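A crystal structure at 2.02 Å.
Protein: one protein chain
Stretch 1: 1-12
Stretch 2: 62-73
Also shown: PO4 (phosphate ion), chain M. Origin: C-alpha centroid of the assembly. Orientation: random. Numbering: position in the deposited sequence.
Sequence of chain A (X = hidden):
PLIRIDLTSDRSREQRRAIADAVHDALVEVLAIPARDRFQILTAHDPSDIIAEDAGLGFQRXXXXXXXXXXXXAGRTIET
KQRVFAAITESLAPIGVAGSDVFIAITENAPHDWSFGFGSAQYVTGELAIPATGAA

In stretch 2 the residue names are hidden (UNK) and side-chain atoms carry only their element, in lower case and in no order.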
# COMPACT_ATOMS: atom_id res chain seq x y z
N PRO A 1 9.32 -8.94 -5.80
CA PRO A 1 8.71 -8.03 -4.83
C PRO A 1 8.18 -6.77 -5.51
O PRO A 1 8.71 -6.37 -6.55
CB PRO A 1 9.89 -7.66 -3.95
CG PRO A 1 11.03 -7.61 -4.91
CD PRO A 1 10.77 -8.73 -5.90
N LEU A 2 7.15 -6.16 -4.94
CA LEU A 2 6.67 -4.86 -5.40
C LEU A 2 7.09 -3.80 -4.40
O LEU A 2 6.76 -3.89 -3.22
CB LEU A 2 5.15 -4.86 -5.57
CG LEU A 2 4.51 -3.51 -5.89
CD1 LEU A 2 4.95 -2.99 -7.25
CD2 LEU A 2 3.00 -3.61 -5.82
N ILE A 3 7.83 -2.80 -4.87
CA ILE A 3 8.35 -1.76 -3.99
C ILE A 3 7.59 -0.45 -4.19
O ILE A 3 7.59 0.12 -5.28
CB ILE A 3 9.83 -1.47 -4.27
CG1 ILE A 3 10.62 -2.77 -4.47
CG2 ILE A 3 10.43 -0.63 -3.15
CD1 ILE A 3 10.55 -3.72 -3.29
N ARG A 4 6.93 0.02 -3.14
CA ARG A 4 6.34 1.35 -3.16
C ARG A 4 7.30 2.35 -2.53
O ARG A 4 7.55 2.30 -1.32
CB ARG A 4 5.00 1.38 -2.42
CG ARG A 4 3.97 0.41 -2.97
CD ARG A 4 2.58 0.68 -2.41
NE ARG A 4 1.56 -0.08 -3.12
CZ ARG A 4 0.84 0.38 -4.14
NH1 ARG A 4 1.00 1.62 -4.58
NH2 ARG A 4 -0.06 -0.39 -4.73
N ILE A 5 7.85 3.24 -3.35
CA ILE A 5 8.77 4.26 -2.85
C ILE A 5 8.08 5.62 -2.83
O ILE A 5 7.80 6.20 -3.88
CB ILE A 5 10.02 4.37 -3.73
CG1 ILE A 5 10.67 2.99 -3.89
CG2 ILE A 5 11.01 5.36 -3.12
CD1 ILE A 5 11.82 2.97 -4.88
N ASP A 6 7.81 6.12 -1.63
CA ASP A 6 7.22 7.44 -1.47
C ASP A 6 8.26 8.41 -0.93
O ASP A 6 8.81 8.22 0.15
CB ASP A 6 6.01 7.39 -0.54
CG ASP A 6 4.81 6.72 -1.18
OD1 ASP A 6 3.90 7.43 -1.64
OD2 ASP A 6 4.77 5.47 -1.21
N LEU A 7 8.53 9.46 -1.71
CA LEU A 7 9.52 10.46 -1.34
C LEU A 7 8.96 11.84 -1.63
O LEU A 7 7.75 11.99 -1.79
CB LEU A 7 10.84 10.20 -2.08
CG LEU A 7 10.71 9.72 -3.53
CD1 LEU A 7 10.04 10.78 -4.38
CD2 LEU A 7 12.08 9.36 -4.09
N THR A 8 9.81 12.86 -1.68
CA THR A 8 9.34 14.23 -1.78
C THR A 8 9.78 14.94 -3.05
O THR A 8 10.82 14.63 -3.63
CB THR A 8 9.80 15.03 -0.56
OG1 THR A 8 11.22 14.94 -0.44
CG2 THR A 8 9.15 14.48 0.70
N SER A 9 8.97 15.91 -3.48
CA SER A 9 9.14 16.56 -4.78
C SER A 9 10.37 17.47 -4.87
O SER A 9 10.78 17.83 -5.97
CB SER A 9 7.88 17.35 -5.14
OG SER A 9 7.47 18.21 -4.09
N ASP A 10 10.95 17.83 -3.73
CA ASP A 10 12.16 18.66 -3.73
C ASP A 10 13.35 17.89 -4.29
O ASP A 10 14.35 18.49 -4.68
CB ASP A 10 12.47 19.17 -2.32
CG ASP A 10 12.60 18.05 -1.31
OD1 ASP A 10 11.56 17.43 -0.97
OD2 ASP A 10 13.73 17.79 -0.85
N ARG A 11 13.26 16.56 -4.31
CA ARG A 11 14.32 15.73 -4.88
C ARG A 11 14.18 15.70 -6.39
O ARG A 11 13.08 15.57 -6.92
CB ARG A 11 14.27 14.32 -4.30
CG ARG A 11 14.61 14.25 -2.82
CD ARG A 11 14.82 12.81 -2.36
NE ARG A 11 15.10 12.74 -0.92
CZ ARG A 11 16.31 12.85 -0.38
NH1 ARG A 11 17.38 13.05 -1.14
NH2 ARG A 11 16.45 12.77 0.93
N SER A 12 15.31 15.82 -7.09
CA SER A 12 15.30 15.87 -8.54
C SER A 12 14.74 14.58 -9.13
O SER A 12 14.93 13.50 -8.57
CB SER A 12 16.72 16.10 -9.07
OG SER A 12 17.52 14.94 -8.90
N UNK A 62 15.35 15.29 7.97
CA UNK A 62 15.08 16.39 7.07
C UNK A 62 13.66 16.21 6.54
O UNK A 62 13.08 15.13 6.69
o UNK A 62 15.77 15.48 4.92
c UNK A 62 16.08 16.43 5.92
N UNK A 63 13.10 17.25 5.92
CA UNK A 63 11.78 17.10 5.30
C UNK A 63 11.81 16.11 4.14
O UNK A 63 10.78 15.54 3.79
c UNK A 63 13.59 18.64 5.86
c UNK A 63 11.47 18.51 4.79
c UNK A 63 12.34 19.42 5.61
N UNK A 64 12.99 15.89 3.57
CA UNK A 64 13.12 15.04 2.39
C UNK A 64 13.16 13.56 2.76
O UNK A 64 14.17 12.88 2.56
c UNK A 64 14.35 15.43 1.57
o UNK A 64 14.40 16.83 1.36
N UNK A 65 12.06 13.07 3.31
CA UNK A 65 11.94 11.68 3.76
C UNK A 65 11.78 10.74 2.57
O UNK A 65 11.20 11.10 1.55
c UNK A 65 10.74 11.54 4.71
c UNK A 65 11.01 12.29 6.01
c UNK A 65 10.42 10.08 5.00
N UNK A 66 12.32 9.53 2.71
CA UNK A 66 12.13 8.48 1.71
C UNK A 66 11.63 7.21 2.39
O UNK A 66 12.34 6.60 3.19
c UNK A 66 13.90 9.41 0.19
c UNK A 66 13.44 8.18 0.96
c UNK A 66 13.26 6.98 0.03
N UNK A 67 10.40 6.83 2.07
CA UNK A 67 9.75 5.68 2.68
C UNK A 67 9.66 4.53 1.69
O UNK A 67 9.08 4.67 0.61
c UNK A 67 8.47 7.01 4.38
c UNK A 67 7.57 4.80 3.61
c UNK A 67 7.16 7.56 4.87
c UNK A 67 8.35 6.05 3.20
N UNK A 68 10.26 3.40 2.05
CA UNK A 68 10.30 2.22 1.19
C UNK A 68 9.42 1.12 1.77
O UNK A 68 9.71 0.59 2.83
c UNK A 68 12.39 3.49 -0.55
c UNK A 68 11.78 0.53 0.05
c UNK A 68 12.72 2.77 0.73
c UNK A 68 11.73 1.66 1.08
N UNK A 69 8.34 0.79 1.06
CA UNK A 69 7.45 -0.27 1.50
C UNK A 69 7.64 -1.48 0.59
O UNK A 69 7.23 -1.46 -0.57
c UNK A 69 3.33 -1.05 3.62
c UNK A 69 5.21 -1.88 2.84
n UNK A 69 3.91 -0.12 2.88
c UNK A 69 6.00 0.20 1.49
n UNK A 69 4.10 -2.12 3.61
c UNK A 69 5.10 -0.61 2.37
N UNK A 70 8.27 -2.52 1.12
CA UNK A 70 8.59 -3.71 0.34
C UNK A 70 7.50 -4.76 0.49
O UNK A 70 7.18 -5.18 1.60
c UNK A 70 9.94 -4.31 0.79
c UNK A 70 10.19 -5.64 0.09
c UNK A 70 11.07 -3.33 0.50
N UNK A 71 6.92 -5.15 -0.64
CA UNK A 71 5.92 -6.21 -0.66
C UNK A 71 6.54 -7.45 -1.30
O UNK A 71 6.77 -7.48 -2.51
c UNK A 71 4.68 -5.76 -1.43
c UNK A 71 4.20 -3.35 -0.94
c UNK A 71 2.44 -2.69 0.55
c UNK A 71 2.13 -4.02 0.76
c UNK A 71 2.85 -5.01 0.11
c UNK A 71 3.48 -2.35 -0.29
c UNK A 71 3.89 -4.68 -0.74
N UNK A 72 6.80 -8.47 -0.49
CA UNK A 72 7.59 -9.61 -0.93
C UNK A 72 7.05 -10.92 -0.35
O UNK A 72 6.30 -10.91 0.63
c UNK A 72 9.05 -9.45 -0.50
o UNK A 72 9.88 -10.36 -1.23
c UNK A 72 9.21 -9.71 1.00
N UNK A 73 7.45 -12.03 -0.94
CA UNK A 73 7.01 -13.34 -0.47
C UNK A 73 7.52 -13.62 0.94
O UNK A 73 8.64 -13.25 1.28
c UNK A 73 7.60 -15.45 -3.71
c UNK A 73 7.15 -14.27 -2.87
n UNK A 73 8.37 -15.17 -4.76
o UNK A 73 7.27 -16.59 -3.42
c UNK A 73 7.50 -14.45 -1.40
P PO4 M . 9.84 -11.81 -4.25
O1 PO4 M . 10.05 -11.85 -5.75
O2 PO4 M . 10.78 -10.80 -3.64
O3 PO4 M . 8.41 -11.42 -3.95
O4 PO4 M . 10.14 -13.17 -3.67
O HOH W 1 12.52 12.58 -0.16

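Position 62 carries one carbon and then one oxygen, and makes no contact with stretch 1: Ser-62. At 63 three carbons close a ring onto the backbone N, and the backbone O lies 3.7 Å from Thr-8 CG2; the ring is the mark of Pro-63.

Position 64 again has one carbon and one oxygen, but here the side chain points toward stretch 1 and its oxygen meets Asp-10, so it is serine. Ser-64 OG donates a short hydrogen bond to Asp-10 OD2 (2.5 Å), while Arg-11 NH2 donates to Ser-64 O at 2.8 Å. Asp-10 is held from its other oxygen too, since Thr-8 OG1 donates to Asp-10 OD1 (2.6 Å).

At 65 one carbon carries two more, directed away from stretch 1: Val-65. Its backbone does the work, because water 1 donates to both Val-65 O (2.6 Å) and Thr-8 OG1 (2.7 Å) and accepts from Arg-11 NE (2.7 Å). Position 66 has the same three-carbon fork, now against Leu-7 and Ile-5. It is Val-66, with CG2 3.9 Å from Leu-7 CB.

Position 67 has four carbons, forked at the first with one arm two carbons long, and its backbone pairs with Asp-6: Ile-67. Ile-67 N donates to Asp-6 O (2.9 Å), and Asp-6 N donates back to Ile-67 O (3.0 Å). The same fork at 68 falls on the opposite face of the sheet, among isoleucines, and is Ile-68; its CD1 reaches Ile-5 CG2 at 3.5 Å, and its CG2 lies 3.7 Å from Ile-3 CG2.

At 69 the CB lies 4.2 Å from Arg-4 CB and leads to a five-membered ring of three carbons and two nitrogens, hence His-69. The ring leads away from stretch 1, and both its nitrogens are hydrogen-bonded elsewhere in the structure. At 70 a three-carbon fork packs on Ile-3: Val-70, whose CG2 meets Ile-3 CD1 at 3.8 Å.

At 71 one carbon bears a six-carbon ring that lies by Arg-4 CD: Phe-71. Arg-4 CD sits 3.8 Å from Phe-71 CE1, and the ring turns its edge to Leu-2 O. At 72 one carbon carries an oxygen and a carbon, and the side-chain oxygen lies 3.8 Å from Pro-1 CB, giving Thr-72, whose OG1 donates to phosphate O2 (2.6 Å). Three carbons at 73, the last bearing oxygen and nitrogen and none touching stretch 1, make Gln-73; its N donates to phosphate O3 (3.2 Å).

The rule is alternation. Antiparallel strands exchange paired backbone hydrogen bonds at Leu-2/Phe-71, Arg-4/His-69 and Asp-6/Ile-67, whereas the intervening Ile-3/Val-70 and Ile-5/Ile-68 pairs pack branched aliphatics on one face. Past the Asp-6/Ile-67 pair the ladder stops, and the side chains of Thr-8, Asp-10 and Arg-11, with water 1, hold on to Ser-64 and Val-65.

Stretch 2 62-73: SPSVVIIHVFTQ
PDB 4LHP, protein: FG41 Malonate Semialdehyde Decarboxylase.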